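Local coordinates for protein E1 (PDB 3VX6) that is the N-terminal part of Atg7, the E1-like enzyme that activates Atg8 and Atg12 for their conjugation in autophagy and cytoplasm-to-vacuole transport, at residues A12-S17 with I210-T215; E107-G112 with I218-S223; S122-S127 with W139-S144; P143-D148 with P255-S260. All coordinates share one frame; numbering follows the deposited sequence.

Contact 1: A12-S17 with I210-T215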
loop_
_atom_site.group_PDB
_atom_site.type_symbol
_atom_site.label_atom_id
_atom_site.label_comp_id
_atom_site.label_asym_id
_atom_site.label_seq_id
_atom_site.Cartn_x
_atom_site.Cartn_y
_atom_site.Cartn_z
ATOM N N ALA A 12 -2.991 -9.489 5.606
ATOM C CA ALA A 12 -4.191 -8.743 5.953
ATOM C C ALA A 12 -4.442 -7.710 4.875
ATOM O O ALA A 12 -3.512 -7.274 4.196
ATOM C CB ALA A 12 -4.008 -8.042 7.295
ATOM N N PRO A 13 -5.707 -7.325 4.677
ATOM C CA PRO A 13 -5.935 -6.313 3.648
ATOM C C PRO A 13 -4.983 -5.209 4.072
ATOM O O PRO A 13 -4.913 -4.885 5.256
ATOM C CB PRO A 13 -7.406 -5.947 3.847
ATOM C CG PRO A 13 -7.637 -6.231 5.317
ATOM C CD PRO A 13 -6.917 -7.542 5.487
ATOM N N SER A 14 -4.233 -4.657 3.125
ATOM C CA SER A 14 -3.238 -3.629 3.428
ATOM C C SER A 14 -3.719 -2.316 4.059
ATOM O O SER A 14 -2.899 -1.516 4.513
ATOM C CB SER A 14 -2.434 -3.307 2.162
ATOM O OG SER A 14 -1.674 -4.421 1.716
ATOM N N PHE A 15 -5.029 -2.100 4.112
ATOM C CA PHE A 15 -5.565 -0.860 4.660
ATOM C C PHE A 15 -7.078 -0.952 4.753
ATOM O O PHE A 15 -7.709 -1.831 4.157
ATOM C CB PHE A 15 -5.272 0.289 3.708
ATOM C CG PHE A 15 -6.070 0.196 2.427
ATOM C CD1 PHE A 15 -5.853 -0.856 1.535
ATOM C CD2 PHE A 15 -7.121 1.076 2.174
ATOM C CE1 PHE A 15 -6.674 -1.035 0.419
ATOM C CE2 PHE A 15 -7.944 0.903 1.060
ATOM C CZ PHE A 15 -7.722 -0.154 0.182
ATOM N N GLN A 16 -7.644 -0.015 5.503
ATOM C CA GLN A 16 -9.087 0.127 5.646
ATOM C C GLN A 16 -9.302 1.602 5.334
ATOM O O GLN A 16 -8.721 2.476 5.981
ATOM C CB GLN A 16 -9.560 -0.183 7.063
ATOM C CG GLN A 16 -11.037 0.115 7.266
ATOM C CD GLN A 16 -11.618 -0.548 8.506
ATOM O OE1 GLN A 16 -12.745 -0.253 8.910
ATOM N NE2 GLN A 16 -10.855 -1.454 9.110
ATOM N N SER A 17 -10.104 1.880 4.317
ATOM C CA SER A 17 -10.332 3.259 3.942
ATOM C C SER A 17 -11.222 3.979 4.941
ATOM O O SER A 17 -12.065 3.382 5.627
ATOM C CB SER A 17 -10.944 3.354 2.540
ATOM O OG SER A 17 -12.276 2.883 2.508
ATOM N N ILE A 210 0.673 -11.214 10.847
ATOM C CA ILE A 210 0.105 -11.204 9.518
ATOM C C ILE A 210 0.460 -9.840 8.981
ATOM O O ILE A 210 -0.045 -8.818 9.443
ATOM C CB ILE A 210 -1.420 -11.425 9.528
ATOM C CG1 ILE A 210 -1.728 -12.810 10.099
ATOM C CG2 ILE A 210 -1.971 -11.322 8.105
ATOM C CD1 ILE A 210 -3.181 -13.183 10.024
ATOM N N PRO A 211 1.394 -9.805 8.029
ATOM C CA PRO A 211 1.804 -8.539 7.449
ATOM C C PRO A 211 0.757 -8.144 6.421
ATOM O O PRO A 211 -0.012 -8.986 5.949
ATOM C CB PRO A 211 3.151 -8.885 6.821
ATOM C CG PRO A 211 2.902 -10.247 6.300
ATOM C CD PRO A 211 2.157 -10.921 7.443
ATOM N N SER A 212 0.721 -6.864 6.084
ATOM C CA SER A 212 -0.238 -6.398 5.106
ATOM C C SER A 212 0.041 -7.079 3.766
ATOM O O SER A 212 1.184 -7.426 3.461
ATOM C CB SER A 212 -0.145 -4.876 4.986
ATOM O OG SER A 212 1.202 -4.448 5.078
ATOM N N ALA A 213 -1.014 -7.289 2.983
ATOM C CA ALA A 213 -0.893 -7.922 1.678
ATOM C C ALA A 213 0.165 -7.221 0.827
ATOM O O ALA A 213 0.617 -7.744 -0.189
ATOM C CB ALA A 213 -2.255 -7.895 0.963
ATOM N N VAL A 214 0.562 -6.033 1.251
ATOM C CA VAL A 214 1.549 -5.247 0.510
ATOM C C VAL A 214 2.967 -5.826 0.613
ATOM O O VAL A 214 3.865 -5.463 -0.141
ATOM C CB VAL A 214 1.517 -3.781 0.989
ATOM C CG1 VAL A 214 2.479 -3.586 2.149
ATOM C CG2 VAL A 214 1.791 -2.861 -0.169
ATOM N N THR A 215 3.153 -6.742 1.555
ATOM C CA THR A 215 4.436 -7.414 1.737
ATOM C C THR A 215 4.839 -8.224 0.493
ATOM O O THR A 215 6.031 -8.467 0.237
ATOM C CB THR A 215 4.385 -8.396 2.924
ATOM O OG1 THR A 215 3.903 -7.728 4.096
ATOM C CG2 THR A 215 5.774 -8.961 3.211
#
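Ala12 and Ser212 meet backbone to backbone, their CA atoms 4.7 Å apart, in a single beta bridge at Ser212, which is also the first residue of a type I turn ending at Thr215. Within the ATG7 N-terminal fold it ties the residues leading into strand 16-19 to the loop between strand 198-202 and helix 215-225. Ala12 supplies both ends of the pairing: its N donates to Pro211 O at 3.0 Å, with the donor tilted 32° from the carbonyl plane, and its O accepts from Ala213 N at 2.8 Å, in the carbonyl plane. The turn beyond the bridge is closed by Thr215, whose N and OG1 both donate to Ser212 O.

The side chains that meet are mostly small. Ile210 lays CG2 beside Ala12, 3.9 Å from its CB. That methyl stands anti to the backbone N of Ile210, while CG1 takes the place beside N (chi1 -63°). Ser14 meets the turn with its hydroxyl. OG lies 3.6 Å from Ser212 CB and reaches Ala213 CB as well, and it comes within 2.8 Å of Val214 N. The hydroxyl of Ser212 is engaged outside the bridge, hydrogen-bonded to Asp203 OD2 and Phe204 N. From Ala213 the backbone O receives a hydrogen bond from Ser144 OG of strand 135-144, and Met142 of the same strand packs on Ser14. Val214 CB, too, lies 3.3 Å from Ser14 OG.

Contact 2: E107-G112 with I218-S223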
loop_
_atom_site.group_PDB
_atom_site.type_symbol
_atom_site.label_atom_id
_atom_site.label_comp_id
_atom_site.label_asym_id
_atom_site.label_seq_id
_atom_site.Cartn_x
_atom_site.Cartn_y
_atom_site.Cartn_z
ATOM N N GLU A 107 3.410 -1.673 -12.403
ATOM C CA GLU A 107 4.156 -0.432 -12.274
ATOM C C GLU A 107 4.899 -0.407 -10.953
ATOM O O GLU A 107 6.039 0.029 -10.880
ATOM C CB GLU A 107 3.210 0.766 -12.357
ATOM C CG GLU A 107 2.384 0.817 -13.627
ATOM C CD GLU A 107 1.232 1.817 -13.540
ATOM O OE1 GLU A 107 0.464 1.901 -14.523
ATOM O OE2 GLU A 107 1.088 2.511 -12.496
ATOM N N LEU A 108 4.245 -0.866 -9.899
ATOM C CA LEU A 108 4.885 -0.891 -8.601
ATOM C C LEU A 108 6.046 -1.878 -8.688
ATOM O O LEU A 108 7.125 -1.627 -8.152
ATOM C CB LEU A 108 3.875 -1.296 -7.525
ATOM C CG LEU A 108 2.711 -0.306 -7.384
ATOM C CD1 LEU A 108 1.613 -0.918 -6.572
ATOM C CD2 LEU A 108 3.187 0.986 -6.762
ATOM N N LEU A 109 5.828 -2.989 -9.384
ATOM C CA LEU A 109 6.861 -3.999 -9.574
ATOM C C LEU A 109 8.113 -3.353 -10.165
ATOM O O LEU A 109 9.212 -3.461 -9.616
ATOM C CB LEU A 109 6.349 -5.073 -10.523
ATOM C CG LEU A 109 7.389 -5.998 -11.145
ATOM C CD1 LEU A 109 8.146 -6.726 -10.061
ATOM C CD2 LEU A 109 6.688 -6.983 -12.059
ATOM N N GLN A 110 7.929 -2.686 -11.300
ATOM C CA GLN A 110 9.007 -1.997 -11.987
ATOM C C GLN A 110 9.723 -1.070 -11.005
ATOM O O GLN A 110 10.917 -1.221 -10.758
ATOM C CB GLN A 110 8.443 -1.179 -13.160
ATOM C CG GLN A 110 9.504 -0.499 -14.020
ATOM C CD GLN A 110 10.478 -1.501 -14.622
ATOM O OE1 GLN A 110 10.163 -2.192 -15.597
ATOM N NE2 GLN A 110 11.662 -1.603 -14.028
ATOM N N ARG A 111 8.982 -0.126 -10.431
ATOM C CA ARG A 111 9.553 0.832 -9.491
ATOM C C ARG A 111 10.344 0.208 -8.350
ATOM O O ARG A 111 11.367 0.741 -7.952
ATOM C CB ARG A 111 8.457 1.749 -8.937
ATOM C CG ARG A 111 7.897 2.648 -10.011
ATOM C CD ARG A 111 6.939 3.715 -9.521
ATOM N NE ARG A 111 6.757 4.709 -10.579
ATOM C CZ ARG A 111 7.677 5.613 -10.923
ATOM N NH1 ARG A 111 8.841 5.659 -10.283
ATOM N NH2 ARG A 111 7.451 6.454 -11.926
ATOM N N GLY A 112 9.888 -0.926 -7.840
ATOM C CA GLY A 112 10.594 -1.563 -6.744
ATOM C C GLY A 112 11.927 -2.180 -7.127
ATOM O O GLY A 112 12.894 -2.130 -6.358
ATOM N N ILE A 218 7.142 -6.309 -1.737
ATOM C CA ILE A 218 8.533 -6.413 -1.312
ATOM C C ILE A 218 9.125 -7.736 -1.787
ATOM O O ILE A 218 10.133 -7.760 -2.505
ATOM C CB ILE A 218 8.659 -6.308 0.227
ATOM C CG1 ILE A 218 8.073 -4.966 0.702
ATOM C CG2 ILE A 218 10.120 -6.481 0.638
ATOM C CD1 ILE A 218 7.915 -4.832 2.206
ATOM N N LEU A 219 8.477 -8.832 -1.412
ATOM C CA LEU A 219 8.942 -10.147 -1.818
ATOM C C LEU A 219 9.121 -10.261 -3.319
ATOM O O LEU A 219 10.182 -10.619 -3.801
ATOM C CB LEU A 219 7.968 -11.214 -1.348
ATOM C CG LEU A 219 7.976 -11.316 0.167
ATOM C CD1 LEU A 219 6.793 -12.126 0.647
ATOM C CD2 LEU A 219 9.293 -11.938 0.597
ATOM N N THR A 220 8.077 -9.951 -4.064
ATOM C CA THR A 220 8.153 -10.053 -5.505
ATOM C C THR A 220 9.314 -9.233 -6.081
ATOM O O THR A 220 10.061 -9.700 -6.945
ATOM C CB THR A 220 6.820 -9.604 -6.129
ATOM O OG1 THR A 220 5.781 -10.486 -5.695
ATOM C CG2 THR A 220 6.896 -9.621 -7.643
ATOM N N VAL A 221 9.485 -8.013 -5.603
ATOM C CA VAL A 221 10.558 -7.206 -6.146
ATOM C C VAL A 221 11.927 -7.696 -5.705
ATOM O O VAL A 221 12.812 -7.955 -6.515
ATOM C CB VAL A 221 10.398 -5.751 -5.752
ATOM C CG1 VAL A 221 11.583 -4.967 -6.258
ATOM C CG2 VAL A 221 9.090 -5.212 -6.318
ATOM N N TRP A 222 12.102 -7.812 -4.407
ATOM C CA TRP A 222 13.357 -8.270 -3.877
ATOM C C TRP A 222 13.773 -9.597 -4.547
ATOM O O TRP A 222 14.958 -9.829 -4.798
ATOM C CB TRP A 222 13.191 -8.438 -2.377
ATOM C CG TRP A 222 14.442 -8.537 -1.628
ATOM C CD1 TRP A 222 15.720 -8.412 -2.110
ATOM C CD2 TRP A 222 14.557 -8.807 -0.236
ATOM N NE1 TRP A 222 16.622 -8.593 -1.090
ATOM C CE2 TRP A 222 15.933 -8.836 0.073
ATOM C CE3 TRP A 222 13.628 -9.025 0.785
ATOM C CZ2 TRP A 222 16.400 -9.083 1.358
ATOM C CZ3 TRP A 222 14.091 -9.269 2.060
ATOM C CH2 TRP A 222 15.465 -9.295 2.338
ATOM N N SER A 223 12.783 -10.443 -4.844
ATOM C CA SER A 223 12.988 -11.742 -5.484
ATOM C C SER A 223 13.713 -11.659 -6.811
ATOM O O SER A 223 14.708 -12.338 -7.032
ATOM C CB SER A 223 11.648 -12.437 -5.749
ATOM O OG SER A 223 11.091 -12.981 -4.574
#
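Leu109 and Val221 carry a helix-helix crossing, packing helix 97-114 against helix 215-225 with the local axes 9.0 Å apart at closest approach and a crossing angle of -49°. No hydrogen bond spans the gap; methyl groups meet each other and the backbone of helix 97-114. The Leu109 and Val221 side chains run alongside one another but head opposite ways, and Leu109 CD1 comes 4.1 Å from Val221 CG2. The same CD1 meets Thr220 CG2 at 4.0 Å, but there the two side chains cross at about a right angle, so one leucine methyl serves both neighbours. Leu109 sets up this reach with CG anti to its backbone N (chi1 164°).

Gly112 has no side chain in the position that faces the other helix, and its CA lies 5.7 Å from that of Val221. Thr220 turns its methyl to the contact while its hydroxyl bonds back to Lys216 O within its own helix. Phe145, from the loop after strand 135-144, touches both Leu108 and Val221 and thus packs on both helices. Val221 CG2 rests 3.7 Å from Leu109 O and 4.0 Å from Gly112 CA.

Contact 3: S122-S127 with W139-S144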
loop_
_atom_site.group_PDB
_atom_site.type_symbol
_atom_site.label_atom_id
_atom_site.label_comp_id
_atom_site.label_asym_id
_atom_site.label_seq_id
_atom_site.Cartn_x
_atom_site.Cartn_y
_atom_site.Cartn_z
ATOM N N SER A 122 1.557 1.763 -2.461
ATOM C CA SER A 122 0.726 2.894 -2.826
ATOM C C SER A 122 -0.751 2.515 -2.774
ATOM O O SER A 122 -1.105 1.356 -2.594
ATOM C CB SER A 122 1.085 3.365 -4.229
ATOM O OG SER A 122 0.449 4.589 -4.516
ATOM N N PHE A 123 -1.620 3.501 -2.892
ATOM C CA PHE A 123 -3.034 3.199 -2.917
ATOM C C PHE A 123 -3.636 3.968 -4.066
ATOM O O PHE A 123 -3.204 5.070 -4.393
ATOM C CB PHE A 123 -3.730 3.550 -1.607
ATOM C CG PHE A 123 -3.761 5.005 -1.299
ATOM C CD1 PHE A 123 -2.634 5.650 -0.810
ATOM C CD2 PHE A 123 -4.949 5.721 -1.422
ATOM C CE1 PHE A 123 -2.689 6.989 -0.437
ATOM C CE2 PHE A 123 -5.020 7.057 -1.054
ATOM C CZ PHE A 123 -3.892 7.694 -0.558
ATOM N N TYR A 124 -4.624 3.344 -4.686
ATOM C CA TYR A 124 -5.318 3.883 -5.832
ATOM C C TYR A 124 -6.811 3.829 -5.531
ATOM O O TYR A 124 -7.326 2.852 -4.975
ATOM C CB TYR A 124 -4.992 3.031 -7.056
ATOM C CG TYR A 124 -3.508 2.939 -7.350
ATOM C CD1 TYR A 124 -2.902 3.820 -8.252
ATOM C CD2 TYR A 124 -2.701 1.980 -6.715
ATOM C CE1 TYR A 124 -1.533 3.750 -8.521
ATOM C CE2 TYR A 124 -1.322 1.904 -6.974
ATOM C CZ TYR A 124 -0.747 2.795 -7.884
ATOM O OH TYR A 124 0.601 2.743 -8.181
ATOM N N MET A 125 -7.511 4.891 -5.886
ATOM C CA MET A 125 -8.930 4.932 -5.632
ATOM C C MET A 125 -9.651 5.255 -6.917
ATOM O O MET A 125 -9.235 6.135 -7.644
ATOM C CB MET A 125 -9.235 6.005 -4.582
ATOM C CG MET A 125 -10.695 6.110 -4.215
ATOM S SD MET A 125 -10.996 7.407 -3.009
ATOM C CE MET A 125 -12.509 8.086 -3.678
ATOM N N ILE A 126 -10.692 4.505 -7.234
ATOM C CA ILE A 126 -11.470 4.832 -8.411
ATOM C C ILE A 126 -12.772 5.286 -7.790
ATOM O O ILE A 126 -13.163 4.807 -6.723
ATOM C CB ILE A 126 -11.718 3.634 -9.355
ATOM C CG1 ILE A 126 -12.312 2.451 -8.581
ATOM C CG2 ILE A 126 -10.420 3.291 -10.087
ATOM C CD1 ILE A 126 -12.775 1.289 -9.458
ATOM N N SER A 127 -13.438 6.233 -8.422
ATOM C CA SER A 127 -14.671 6.721 -7.849
ATOM C C SER A 127 -15.554 7.370 -8.875
ATOM O O SER A 127 -15.170 7.580 -10.024
ATOM C CB SER A 127 -14.373 7.732 -6.730
ATOM O OG SER A 127 -13.697 8.886 -7.214
ATOM N N TRP A 139 -14.005 3.190 -4.820
ATOM C CA TRP A 139 -13.351 1.934 -4.572
ATOM C C TRP A 139 -11.864 2.175 -4.437
ATOM O O TRP A 139 -11.218 2.692 -5.354
ATOM C CB TRP A 139 -13.613 0.989 -5.729
ATOM C CG TRP A 139 -13.573 -0.431 -5.328
ATOM C CD1 TRP A 139 -13.110 -0.941 -4.150
ATOM C CD2 TRP A 139 -14.036 -1.544 -6.093
ATOM N NE1 TRP A 139 -13.261 -2.302 -4.135
ATOM C CE2 TRP A 139 -13.829 -2.699 -5.317
ATOM C CE3 TRP A 139 -14.608 -1.676 -7.365
ATOM C CZ2 TRP A 139 -14.173 -3.974 -5.766
ATOM C CZ3 TRP A 139 -14.950 -2.944 -7.811
ATOM C CH2 TRP A 139 -14.731 -4.077 -7.012
ATOM N N ILE A 140 -11.318 1.808 -3.286
ATOM C CA ILE A 140 -9.901 1.993 -3.058
ATOM C C ILE A 140 -9.210 0.649 -3.110
ATOM O O ILE A 140 -9.807 -0.383 -2.782
ATOM C CB ILE A 140 -9.630 2.642 -1.693
ATOM C CG1 ILE A 140 -10.375 3.975 -1.601
ATOM C CG2 ILE A 140 -8.138 2.860 -1.511
ATOM C CD1 ILE A 140 -10.179 4.719 -0.288
ATOM N N CYS A 141 -7.958 0.667 -3.557
ATOM C CA CYS A 141 -7.151 -0.538 -3.633
ATOM C C CYS A 141 -5.710 -0.151 -3.370
ATOM O O CYS A 141 -5.277 0.953 -3.693
ATOM C CB CYS A 141 -7.253 -1.204 -5.009
ATOM S SG CYS A 141 -6.226 -0.478 -6.319
ATOM N N MET A 142 -4.985 -1.050 -2.731
ATOM C CA MET A 142 -3.572 -0.841 -2.471
ATOM C C MET A 142 -3.014 -2.085 -3.147
ATOM O O MET A 142 -3.039 -3.169 -2.573
ATOM C CB MET A 142 -3.296 -0.853 -0.972
ATOM C CG MET A 142 -1.868 -0.509 -0.629
ATOM S SD MET A 142 -1.652 -0.480 1.123
ATOM C CE MET A 142 -1.862 1.254 1.512
ATOM N N PRO A 143 -2.531 -1.946 -4.393
ATOM C CA PRO A 143 -1.992 -3.074 -5.139
ATOM C C PRO A 143 -1.031 -3.957 -4.392
ATOM O O PRO A 143 -0.054 -3.508 -3.793
ATOM C CB PRO A 143 -1.366 -2.414 -6.358
ATOM C CG PRO A 143 -2.232 -1.263 -6.566
ATOM C CD PRO A 143 -2.328 -0.716 -5.162
ATOM N N SER A 144 -1.368 -5.235 -4.439
ATOM C CA SER A 144 -0.620 -6.307 -3.820
ATOM C C SER A 144 -0.372 -7.290 -4.961
ATOM O O SER A 144 -1.267 -8.024 -5.376
ATOM C CB SER A 144 -1.462 -6.955 -2.722
ATOM O OG SER A 144 -0.917 -8.209 -2.359
HETATM O O HOH W 1 0.713 -0.953 -3.204
#
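Tyr124 pairs with Cys141 and Ile126 with Trp139 as the antiparallel hydrogen-bonded pairs of a beta hairpin, strands 123-130 and 135-144. In the first pair Tyr124 N donates to Cys141 O at 2.7 Å, nearly straight at 176°, and Cys141 N returns the bond to Tyr124 O; Ile126 and Trp139 exchange the same two bonds. Between them Met125 and Ile140 form the non-hydrogen-bonded pair.

On the face of Met125 and Ile140 the two side chains cross obliquely, Met125 SD lying 3.8 Å from Ile140 CG1 and 3.9 Å from its CD1. Phe123 adds CD2 at 4.3 Å from Ile140 CG2. On the other face Ile126 and Trp139 lie side by side: Ile126 CG1, held between its backbone N and carbonyl carbon (chi1 53°), approaches Trp139 CB. There Cys141 SG also sits against Tyr124 CB, at 3.8 Å. An alanine in place of Ile140 would probably cost the Met125 thioether its contact with CG1 and CD1 and open a gap beside the Phe123 ring.

Further out, Phe15 and Leu62 pack on Ile140, and strand 78-86 bonds the other edge of strand 123-130 through Tyr82 and Leu84. Trp139 NE1 is held by Glu263 O. At the Ser122 end of the pairing, a water accepts from Ser122 N at 2.9 Å and lies 2.7 Å from Pro143 O, to which it can donate.

Contact 4: P143-D148 with P255-S260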
loop_
_atom_site.group_PDB
_atom_site.type_symbol
_atom_site.label_atom_id
_atom_site.label_comp_id
_atom_site.label_asym_id
_atom_site.label_seq_id
_atom_site.Cartn_x
_atom_site.Cartn_y
_atom_site.Cartn_z
ATOM N N PRO A 143 -2.531 -1.946 -4.393
ATOM C CA PRO A 143 -1.992 -3.074 -5.139
ATOM C C PRO A 143 -1.031 -3.957 -4.392
ATOM O O PRO A 143 -0.054 -3.508 -3.793
ATOM C CB PRO A 143 -1.366 -2.414 -6.358
ATOM C CG PRO A 143 -2.232 -1.263 -6.566
ATOM C CD PRO A 143 -2.328 -0.716 -5.162
ATOM N N SER A 144 -1.368 -5.235 -4.439
ATOM C CA SER A 144 -0.620 -6.307 -3.820
ATOM C C SER A 144 -0.372 -7.290 -4.961
ATOM O O SER A 144 -1.267 -8.024 -5.376
ATOM C CB SER A 144 -1.462 -6.955 -2.722
ATOM O OG SER A 144 -0.917 -8.209 -2.359
ATOM N N PHE A 145 0.844 -7.287 -5.485
ATOM C CA PHE A 145 1.173 -8.174 -6.584
ATOM C C PHE A 145 2.091 -9.298 -6.165
ATOM O O PHE A 145 2.733 -9.246 -5.116
ATOM C CB PHE A 145 1.835 -7.392 -7.704
ATOM C CG PHE A 145 2.974 -6.546 -7.240
ATOM C CD1 PHE A 145 2.749 -5.261 -6.750
ATOM C CD2 PHE A 145 4.280 -7.030 -7.291
ATOM C CE1 PHE A 145 3.811 -4.473 -6.322
ATOM C CE2 PHE A 145 5.340 -6.254 -6.867
ATOM C CZ PHE A 145 5.112 -4.974 -6.382
ATOM N N GLN A 146 2.151 -10.308 -7.022
ATOM C CA GLN A 146 2.966 -11.488 -6.806
ATOM C C GLN A 146 2.974 -12.308 -8.088
ATOM O O GLN A 146 2.177 -12.072 -8.993
ATOM C CB GLN A 146 2.365 -12.333 -5.699
ATOM C CG GLN A 146 0.985 -12.845 -6.037
ATOM C CD GLN A 146 0.560 -13.959 -5.127
ATOM O OE1 GLN A 146 0.280 -13.744 -3.949
ATOM N NE2 GLN A 146 0.520 -15.169 -5.662
ATOM N N SER A 147 3.876 -13.277 -8.165
ATOM C CA SER A 147 3.935 -14.143 -9.329
ATOM C C SER A 147 2.678 -15.015 -9.307
ATOM O O SER A 147 2.222 -15.438 -8.244
ATOM C CB SER A 147 5.187 -15.020 -9.264
ATOM O OG SER A 147 5.172 -16.006 -10.283
ATOM N N ASP A 148 2.118 -15.278 -10.481
ATOM C CA ASP A 148 0.909 -16.095 -10.597
ATOM C C ASP A 148 1.104 -17.514 -10.048
ATOM O O ASP A 148 1.934 -18.279 -10.542
ATOM C CB ASP A 148 0.477 -16.163 -12.064
ATOM C CG ASP A 148 -1.029 -16.217 -12.226
ATOM O OD1 ASP A 148 -1.499 -16.305 -13.382
ATOM O OD2 ASP A 148 -1.743 -16.164 -11.199
ATOM N N PRO A 255 5.570 -16.368 -15.309
ATOM C CA PRO A 255 5.681 -15.120 -16.077
ATOM C C PRO A 255 4.551 -14.112 -15.836
ATOM O O PRO A 255 4.625 -12.972 -16.303
ATOM C CB PRO A 255 5.694 -15.601 -17.528
ATOM C CG PRO A 255 6.196 -17.004 -17.433
ATOM C CD PRO A 255 5.505 -17.525 -16.218
ATOM N N SER A 256 3.504 -14.526 -15.130
ATOM C CA SER A 256 2.380 -13.629 -14.859
ATOM C C SER A 256 2.377 -13.033 -13.454
ATOM O O SER A 256 2.905 -13.618 -12.506
ATOM C CB SER A 256 1.049 -14.347 -15.094
ATOM O OG SER A 256 0.855 -14.607 -16.469
ATOM N N LEU A 257 1.764 -11.864 -13.335
ATOM C CA LEU A 257 1.670 -11.162 -12.062
ATOM C C LEU A 257 0.221 -11.243 -11.587
ATOM O O LEU A 257 -0.694 -10.955 -12.354
ATOM C CB LEU A 257 2.071 -9.701 -12.262
ATOM C CG LEU A 257 2.679 -8.971 -11.075
ATOM C CD1 LEU A 257 4.018 -9.608 -10.743
ATOM C CD2 LEU A 257 2.843 -7.500 -11.404
ATOM N N LYS A 258 -0.004 -11.645 -10.342
ATOM C CA LYS A 258 -1.367 -11.728 -9.842
ATOM C C LYS A 258 -1.591 -10.566 -8.892
ATOM O O LYS A 258 -1.068 -10.553 -7.779
ATOM C CB LYS A 258 -1.607 -13.069 -9.124
ATOM C CG LYS A 258 -3.083 -13.376 -8.799
ATOM C CD LYS A 258 -3.547 -12.673 -7.529
ATOM C CE LYS A 258 -5.029 -12.951 -7.197
ATOM N NZ LYS A 258 -6.019 -12.256 -8.088
ATOM N N VAL A 259 -2.372 -9.585 -9.324
ATOM C CA VAL A 259 -2.629 -8.433 -8.478
ATOM C C VAL A 259 -4.007 -8.399 -7.814
ATOM O O VAL A 259 -5.016 -8.760 -8.412
ATOM C CB VAL A 259 -2.449 -7.123 -9.260
ATOM C CG1 VAL A 259 -2.315 -5.966 -8.285
ATOM C CG2 VAL A 259 -1.241 -7.215 -10.185
ATOM N N SER A 260 -4.026 -7.967 -6.562
ATOM C CA SER A 260 -5.251 -7.824 -5.786
ATOM C C SER A 260 -5.033 -6.553 -4.982
ATOM O O SER A 260 -4.061 -5.837 -5.226
ATOM C CB SER A 260 -5.440 -9.014 -4.860
ATOM O OG SER A 260 -4.302 -9.181 -4.040
HETATM O O HOH W 2 -2.005 -10.789 -5.202
#
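Pro143 CB, at the end of strand 135-144, touches Val259 CG1 at 4.2 Å, starting an antiparallel pairing that runs on into loop as far as Asp148. Ser144 pairs with Ser260 by two backbone bonds, Ser144 N to Ser260 O and Ser260 N to Ser144 O. A water donates to both Ser144 O and Lys258 O and lies 3.0 Å from Ser260 OG.

Phe145 CB meets Leu257 CG at 3.8 Å and Val259 CG2 at 4.0 Å. Gln146 O accepts a nearly straight bond from Lys258 N (2.6 Å, 168°), whereas Gln146 N makes a weak one to Lys258 O. The Gln146 and Lys258 side chains run alongside one another in the same direction, and Gln146 NE2 bonds to Ala150 O. Leu257 CD1 rests 3.5 Å from Gln146 O; an alanine in place of Leu257 would probably open a gap beside Phe145 CB and take the methyl from over Gln146 O. Ser147 forms a single bridge with Leu257, its hydroxyl bonded to Asn254 O. Asp148 N donates to Ser256 O, 42° above the carbonyl plane. Asp148 OD2 lies against the aliphatic part of Lys258, at 3.7 Å from CB, with the charged ends not in contact.

Helix 97-114 packs on the pairing through Gln106 against Leu257 and Ile101 against Val259, while helix 215-225 touches Gln146 through Lys216 and Thr220. At the Ser260 end the second segment leads into strand 260-262, which pairs antiparallel with strand 135-144.

Overall arrangement
The hairpin of contact 3 continues directly into contact 4, which shares Pro143 and Ser144 with it; the two centres are about 15 Å apart. Contact 1 joins both through one hydroxyl, Ser144 OG lying 2.7 Å from Ala213 O in a probable hydrogen bond, and it also packs on contact 3 where Phe15 meets Ile140. Contacts 2 and 4 have centres about 10 Å apart, with Leu108 of helix 97-114 packed on Pro143 and Phe145. Contacts 1 and 2, about 16 Å between centres, adjoin along the chain where residues 210-215 lead into helix 215-225. Strand 135-144 and its continuation, which make contacts 3 and 4, thus also touch contacts 1 and 2.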